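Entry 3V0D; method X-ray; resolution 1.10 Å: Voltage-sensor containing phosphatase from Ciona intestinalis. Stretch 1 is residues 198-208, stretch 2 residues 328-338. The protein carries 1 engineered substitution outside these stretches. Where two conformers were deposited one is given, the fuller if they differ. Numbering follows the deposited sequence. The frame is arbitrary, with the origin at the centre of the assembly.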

ATOM      1  N   PRO A 198     -16.996  10.324   6.133  1.00 21.34           N
ATOM      2  CA  PRO A 198     -17.841   9.745   7.180  1.00 21.88           C
ATOM      3  C   PRO A 198     -17.791   8.222   7.166  1.00 21.40           C
ATOM      4  O   PRO A 198     -17.644   7.593   6.107  1.00 21.30           O
ATOM      5  CB  PRO A 198     -19.262  10.185   6.813  1.00 23.23           C
ATOM      6  CG  PRO A 198     -19.177  10.963   5.592  1.00 25.55           C
ATOM      7  CD  PRO A 198     -17.771  11.057   5.116  1.00 22.41           C
ATOM      8  N   MET A 199     -17.938   7.652   8.350  0.63 21.77           N
ATOM      9  CA  MET A 199     -17.982   6.210   8.514  0.63 22.05           C
ATOM     10  C   MET A 199     -19.074   5.570   7.655  0.63 21.42           C
ATOM     11  O   MET A 199     -20.179   6.113   7.509  0.63 21.54           O
ATOM     12  CB  MET A 199     -18.155   5.864  10.004  0.63 23.57           C
ATOM     13  CG  MET A 199     -17.965   4.373  10.339  0.63 24.60           C
ATOM     14  SD  MET A 199     -18.067   3.910  12.082  0.63 30.53           S
ATOM     15  CE  MET A 199     -16.583   4.659  12.754  0.63 31.07           C
ATOM     16  N   LYS A 200     -18.741   4.424   7.071  1.00 21.43           N
ATOM     17  CA  LYS A 200     -19.739   3.602   6.412  1.00 21.65           C
ATOM     18  C   LYS A 200     -19.543   2.175   6.883  1.00 20.35           C
ATOM     19  O   LYS A 200     -18.451   1.597   6.760  1.00 21.15           O
ATOM     20  CB  LYS A 200     -19.588   3.707   4.904  1.00 23.81           C
ATOM     21  CG  LYS A 200     -20.672   3.029   4.111  1.00 28.69           C
ATOM     22  CD  LYS A 200     -20.834   3.697   2.757  1.00 34.87           C
ATOM     23  CE  LYS A 200     -20.244   2.861   1.660  1.00 36.90           C
ATOM     24  NZ  LYS A 200     -19.386   3.701   0.800  1.00 36.60           N
ATOM     25  N   LYS A 201     -20.600   1.603   7.431  1.00 19.99           N
ATOM     26  CA  LYS A 201     -20.596   0.234   7.931  1.00 20.59           C
ATOM     27  C   LYS A 201     -21.189  -0.679   6.871  1.00 20.10           C
ATOM     28  O   LYS A 201     -22.284  -0.417   6.361  1.00 21.76           O
ATOM     29  CB  LYS A 201     -21.441   0.172   9.207  1.00 22.35           C
ATOM     30  CG  LYS A 201     -20.811   0.890  10.387  1.00 24.53           C
ATOM     31  CD  LYS A 201     -21.717   0.844  11.613  1.00 29.09           C
ATOM     32  CE  LYS A 201     -21.196   1.735  12.717  1.00 32.52           C
ATOM     33  NZ  LYS A 201     -22.196   1.878  13.797  1.00 35.84           N
ATOM     34  N   LEU A 202     -20.464  -1.748   6.534  1.00 19.57           N
ATOM     35  CA  LEU A 202     -20.873  -2.664   5.473  1.00 19.89           C
ATOM     36  C   LEU A 202     -20.660  -4.098   5.906  1.00 18.87           C
ATOM     37  O   LEU A 202     -19.851  -4.376   6.790  1.00 19.58           O
ATOM     38  CB  LEU A 202     -19.996  -2.461   4.210  1.00 21.37           C
ATOM     39  CG  LEU A 202     -19.973  -1.098   3.506  1.00 22.20           C
ATOM     40  CD1 LEU A 202     -18.885  -1.093   2.434  1.00 22.00           C
ATOM     41  CD2 LEU A 202     -21.344  -0.780   2.947  1.00 24.76           C
ATOM     42  N   LYS A 203     -21.362  -5.026   5.256  1.00 18.74           N
ATOM     43  CA  LYS A 203     -20.998  -6.438   5.333  1.00 18.59           C
ATOM     44  C   LYS A 203     -20.716  -6.949   3.942  1.00 18.15           C
ATOM     45  O   LYS A 203     -21.422  -6.595   2.998  1.00 19.69           O
ATOM     46  CB  LYS A 203     -22.142  -7.269   5.948  1.00 19.76           C
ATOM     47  CG  LYS A 203     -22.318  -7.061   7.443  1.00 20.62           C
ATOM     48  CD  LYS A 203     -23.482  -7.876   7.970  1.00 24.15           C
ATOM     49  CE  LYS A 203     -23.654  -7.727   9.479  1.00 25.46           C
ATOM     50  NZ  LYS A 203     -24.760  -8.580  10.025  1.00 28.53           N
ATOM     51  N   VAL A 204     -19.714  -7.803   3.784  1.00 17.56           N
ATOM     52  CA  VAL A 204     -19.542  -8.502   2.507  1.00 17.54           C
ATOM     53  C   VAL A 204     -20.537  -9.650   2.446  1.00 18.02           C
ATOM     54  O   VAL A 204     -20.602 -10.472   3.388  1.00 18.77           O
ATOM     55  CB  VAL A 204     -18.098  -9.061   2.372  1.00 17.49           C
ATOM     56  CG1 VAL A 204     -17.976  -9.960   1.150  1.00 18.29           C
ATOM     57  CG2 VAL A 204     -17.100  -7.938   2.288  1.00 18.16           C
ATOM     58  N   THR A 205     -21.310  -9.704   1.369  1.00 18.30           N
ATOM     59  CA  THR A 205     -22.298 -10.766   1.182  1.00 19.05           C
ATOM     60  C   THR A 205     -22.006 -11.650  -0.025  1.00 18.20           C
ATOM     61  O   THR A 205     -22.645 -12.704  -0.174  1.00 18.80           O
ATOM     62  CB  THR A 205     -23.699 -10.195   1.013  1.00 20.60           C
ATOM     63  OG1 THR A 205     -23.672  -9.302  -0.095  1.00 21.93           O
ATOM     64  CG2 THR A 205     -24.155  -9.469   2.276  1.00 22.29           C
ATOM     65  N   GLY A 206     -21.046 -11.269  -0.856  1.00 17.85           N
ATOM     66  CA  GLY A 206     -20.696 -12.094  -1.988  1.00 18.24           C
ATOM     67  C   GLY A 206     -19.336 -11.736  -2.562  1.00 17.24           C
ATOM     68  O   GLY A 206     -18.852 -10.595  -2.396  1.00 17.56           O
ATOM     69  N   VAL A 207     -18.717 -12.705  -3.243  1.00 16.88           N
ATOM     70  CA  VAL A 207     -17.497 -12.478  -3.993  1.00 17.57           C
ATOM     71  C   VAL A 207     -17.629 -13.193  -5.327  1.00 18.18           C
ATOM     72  O   VAL A 207     -18.097 -14.336  -5.374  1.00 19.41           O
ATOM     73  CB  VAL A 207     -16.213 -12.894  -3.190  1.00 18.22           C
ATOM     74  CG1 VAL A 207     -16.254 -14.367  -2.672  1.00 20.54           C
ATOM     75  CG2 VAL A 207     -14.949 -12.607  -3.991  1.00 19.96           C
ATOM     76  N   THR A 208     -17.237 -12.502  -6.396  1.00 18.10           N
ATOM     77  CA  THR A 208     -17.317 -13.014  -7.758  1.00 18.92           C
ATOM     78  C   THR A 208     -15.948 -12.864  -8.388  1.00 17.78           C
ATOM     79  O   THR A 208     -15.385 -11.770  -8.342  1.00 18.55           O
ATOM     80  CB  THR A 208     -18.361 -12.225  -8.568  1.00 19.88           C
ATOM     81  OG1 THR A 208     -19.613 -12.317  -7.875  1.00 21.71           O
ATOM     82  CG2 THR A 208     -18.514 -12.783  -9.984  1.00 21.98           C
ATOM     83  N   THR A 328     -10.993 -10.487 -12.770  1.00 18.33           N
ATOM     84  CA  THR A 328     -11.520  -9.443 -11.871  1.00 18.54           C
ATOM     85  C   THR A 328     -12.038 -10.083 -10.603  1.00 17.48           C
ATOM     86  O   THR A 328     -12.423 -11.263 -10.607  1.00 18.42           O
ATOM     87  CB  THR A 328     -12.675  -8.582 -12.516  1.00 19.25           C
ATOM     88  OG1 THR A 328     -13.882  -9.345 -12.590  1.00 20.93           O
ATOM     89  CG2 THR A 328     -12.304  -8.041 -13.882  1.00 21.01           C
ATOM     90  N   VAL A 329     -12.080  -9.295  -9.535  1.00 17.29           N
ATOM     91  CA  VAL A 329     -12.715  -9.702  -8.281  1.00 17.09           C
ATOM     92  C   VAL A 329     -13.704  -8.611  -7.904  1.00 17.03           C
ATOM     93  O   VAL A 329     -13.350  -7.437  -7.884  1.00 18.14           O
ATOM     94  CB  VAL A 329     -11.679  -9.895  -7.154  1.00 17.24           C
ATOM     95  CG1 VAL A 329     -12.396 -10.293  -5.846  1.00 17.91           C
ATOM     96  CG2 VAL A 329     -10.648 -10.983  -7.547  1.00 18.64           C
ATOM     97  N   LYS A 330     -14.943  -9.017  -7.615  1.00 17.19           N
ATOM     98  CA  LYS A 330     -16.014  -8.117  -7.181  1.00 18.22           C
ATOM     99  C   LYS A 330     -16.496  -8.557  -5.795  1.00 17.59           C
ATOM    100  O   LYS A 330     -16.875  -9.722  -5.626  1.00 17.53           O
ATOM    101  CB  LYS A 330     -17.171  -8.132  -8.173  1.00 19.59           C
ATOM    102  CG  LYS A 330     -18.369  -7.346  -7.690  1.00 20.97           C
ATOM    103  CD  LYS A 330     -19.485  -7.303  -8.694  1.00 25.93           C
ATOM    104  CE  LYS A 330     -20.217  -8.605  -8.764  1.00 29.79           C
ATOM    105  NZ  LYS A 330     -21.451  -8.413  -9.569  1.00 32.74           N
ATOM    106  N   LEU A 331     -16.515  -7.626  -4.839  1.00 17.19           N
ATOM    107  CA  LEU A 331     -17.210  -7.843  -3.583  1.00 17.67           C
ATOM    108  C   LEU A 331     -18.561  -7.182  -3.634  1.00 18.26           C
ATOM    109  O   LEU A 331     -18.673  -6.018  -4.067  1.00 19.33           O
ATOM    110  CB  LEU A 331     -16.446  -7.260  -2.392  1.00 17.59           C
ATOM    111  CG  LEU A 331     -15.035  -7.793  -2.181  1.00 17.14           C
ATOM    112  CD1 LEU A 331     -14.386  -7.089  -0.999  1.00 18.86           C
ATOM    113  CD2 LEU A 331     -15.060  -9.295  -1.960  1.00 19.25           C
ATOM    114  N   THR A 332     -19.584  -7.909  -3.210  1.00 18.54           N
ATOM    115  CA  THR A 332     -20.928  -7.368  -3.026  1.00 19.77           C
ATOM    116  C   THR A 332     -21.129  -7.110  -1.538  1.00 19.15           C
ATOM    117  O   THR A 332     -20.707  -7.914  -0.703  1.00 19.12           O
ATOM    118  CB  THR A 332     -21.958  -8.377  -3.563  1.00 21.50           C
ATOM    119  OG1 THR A 332     -21.671  -8.613  -4.947  1.00 24.13           O
ATOM    120  CG2 THR A 332     -23.393  -7.880  -3.407  1.00 23.63           C
ATOM    121  N   PHE A 333     -21.819  -6.008  -1.218  1.00 19.84           N
ATOM    122  CA  PHE A 333     -22.015  -5.568   0.167  1.00 20.25           C
ATOM    123  C   PHE A 333     -23.489  -5.384   0.491  1.00 21.38           C
ATOM    124  O   PHE A 333     -24.287  -5.020  -0.387  1.00 24.35           O
ATOM    125  CB  PHE A 333     -21.386  -4.180   0.383  1.00 21.18           C
ATOM    126  CG  PHE A 333     -19.909  -4.118   0.109  1.00 20.42           C
ATOM    127  CD1 PHE A 333     -19.422  -3.419  -0.979  1.00 21.94           C
ATOM    128  CD2 PHE A 333     -18.997  -4.742   0.962  1.00 21.14           C
ATOM    129  CE1 PHE A 333     -18.057  -3.334  -1.218  1.00 21.42           C
ATOM    130  CE2 PHE A 333     -17.627  -4.668   0.733  1.00 21.51           C
ATOM    131  CZ  PHE A 333     -17.160  -3.967  -0.371  1.00 20.57           C
ATOM    132  N   SER A 334     -23.813  -5.543   1.769  1.00 22.92           N
ATOM    133  CA  SER A 334     -25.041  -5.011   2.328  1.00 23.77           C
ATOM    134  C   SER A 334     -24.706  -3.842   3.247  1.00 24.11           C
ATOM    135  O   SER A 334     -23.615  -3.756   3.819  1.00 23.51           O
ATOM    136  CB  SER A 334     -25.802  -6.091   3.093  1.00 24.45           C
ATOM    137  OG  SER A 334     -25.066  -6.529   4.221  1.00 25.39           O
ATOM    138  N   ASP A 335     -25.664  -2.929   3.360  1.00 25.90           N
ATOM    139  CA  ASP A 335     -25.564  -1.777   4.237  1.00 28.75           C
ATOM    140  C   ASP A 335     -25.769  -2.226   5.672  1.00 30.36           C
ATOM    141  O   ASP A 335     -26.808  -2.813   5.997  1.00 32.50           O
ATOM    142  CB  ASP A 335     -26.634  -0.755   3.823  1.00 30.32           C
ATOM    143  CG  ASP A 335     -26.848   0.360   4.845  1.00 33.86           C
ATOM    144  OD1 ASP A 335     -25.879   0.821   5.473  1.00 37.87           O
ATOM    145  OD2 ASP A 335     -28.007   0.820   4.981  1.00 39.48           O
ATOM    146  N   ALA A 336     -24.819  -1.909   6.544  1.00 31.10           N
ATOM    147  CA  ALA A 336     -24.798  -2.468   7.895  1.00 33.64           C
ATOM    148  C   ALA A 336     -24.855  -1.402   8.980  1.00 35.13           C
ATOM    149  O   ALA A 336     -24.395  -1.622  10.109  1.00 35.83           O
ATOM    150  CB  ALA A 336     -23.589  -3.362   8.083  1.00 33.16           C
ATOM    151  N   GLU A 337     -25.415  -0.249   8.628  1.00 37.20           N
ATOM    152  CA  GLU A 337     -25.655   0.814   9.600  1.00 39.56           C
ATOM    153  C   GLU A 337     -26.676   0.362  10.653  1.00 41.31           C
ATOM    154  O   GLU A 337     -27.470  -0.562  10.405  1.00 41.90           O
ATOM    155  CB  GLU A 337     -26.132   2.093   8.901  1.00 39.16           C
ATOM    156  CG  GLU A 337     -25.150   2.677   7.887  1.00 38.81           C
ATOM    157  CD  GLU A 337     -23.824   3.133   8.498  1.00 37.22           C
ATOM    158  OE1 GLU A 337     -23.721   3.295   9.735  1.00 39.97           O
ATOM    159  OE2 GLU A 337     -22.872   3.335   7.733  1.00 34.01           O
ATOM    160  N   ASP A 338     -26.637   1.003  11.821  1.00 43.21           N
ATOM    161  CA  ASP A 338     -27.532   0.664  12.941  1.00 44.44           C
ATOM    162  C   ASP A 338     -29.007   0.824  12.581  1.00 44.97           C
ATOM    163  O   ASP A 338     -29.488   1.940  12.362  1.00 45.78           O
ATOM    164  CB  ASP A 338     -27.206   1.512  14.177  1.00 45.00           C
ATOM    165  CG  ASP A 338     -25.752   1.393  14.618  1.00 46.50           C
ATOM    166  OD1 ASP A 338     -25.165   0.292  14.506  1.00 47.79           O
ATOM    167  OD2 ASP A 338     -25.198   2.410  15.090  1.00 48.91           O
TER
HETATM  168  O   HOH W   1     -21.454   4.657   9.997  1.00 39.01           O
HETATM  169  O   HOH W   2     -24.499   3.077  12.165  1.00 42.50           O
HETATM  170  O   HOH W   3     -23.485   1.721   4.908  1.00 44.49           O
HETATM  171  O   HOH W   4     -19.730 -10.454  -5.718  1.00 21.24           O
HETATM  172  O   HOH W   5     -15.757 -10.275 -10.759  1.00 23.54           O

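The two stretches, at least 120 residues apart in sequence wherever they touch, run antiparallel as neighbouring strands of a sheet and together bury 951 Å². Their backbones are joined by paired hydrogen bonds. Lys203 N donates to Ser334 O (3.0 Å) and Ser334 N returns a bond to Lys203 O (2.9 Å); at the far end, Thr208 N to Lys330 O and Lys330 N to Thr208 O, both 2.9 Å, close the same kind of ring. Between them the register slips by one residue in a beta bulge. Here Thr332 O receives Thr205 N at 2.8 Å and, more weakly, Gly206 N at 3.4 Å, so two successive amides of one strand converge on a single carbonyl, while Thr332 N donates to Gly206 O (2.9 Å). The phi/psi of Thr205, -116/-9, departs from extended geometry and accommodates the extra residue. Between the amide bonds, CA-H...O contacts fill in, the shortest from Phe333 CA to Lys203 O at 3.1 Å.

The face that carries Leu202, Val204, Val207, Leu331 and Phe333 is apolar and buried, although Asp335, at its end, is exposed. Leu202 CD1 sits over one face of the Phe333 ring, 3.9 Å from its centroid and only 11° off the normal, a CH-pi contact. Val204 CG2 approaches Phe333 CE2 at 3.7 Å. Farther along, Val207 CG2 lies 3.9 Å from both Leu331 CD2 and Val329 CG1, continuing the hydrophobic layer beyond the bulge.

The other face, bearing Lys203, Thr208, Lys330, Thr332 and Ser334, is more polar and partly exposed. Water 4 bridges the strands there, donating to Lys330 O (2.9 Å) and hydrogen-bonding to Thr208 OG1 (2.9 Å) and Thr332 OG1 (2.8 Å). Beside Ser334, the methyl CG2 of Thr205 packs 3.6 Å from Ser334 OG.

Beyond the last paired strand residues, side chains take over part of the bonding. Ala336 N still donates to Lys201 O (2.9 Å), but Lys201 N finds its acceptor in a carboxylate, Glu337 OE2, at 2.9 Å and a nearly linear 172°. The extended side chain of Lys201 carries its ammonium to Asp338, forming a salt bridge with NZ 3.3 Å from Asp338 OD2; the accompanying hydrogen bond, from Lys201 NZ to Asp338 OD1, is weak at 3.4 Å. Water reinforces this charged end: water 2 accepts from Lys201 NZ (3.1 Å) and Asp338 N (3.0 Å) and donates to Glu337 OE1 (2.6 Å), whereas water 1 donates to Glu337 OE1 (2.7 Å) and weakly to Met199 O (3.2 Å).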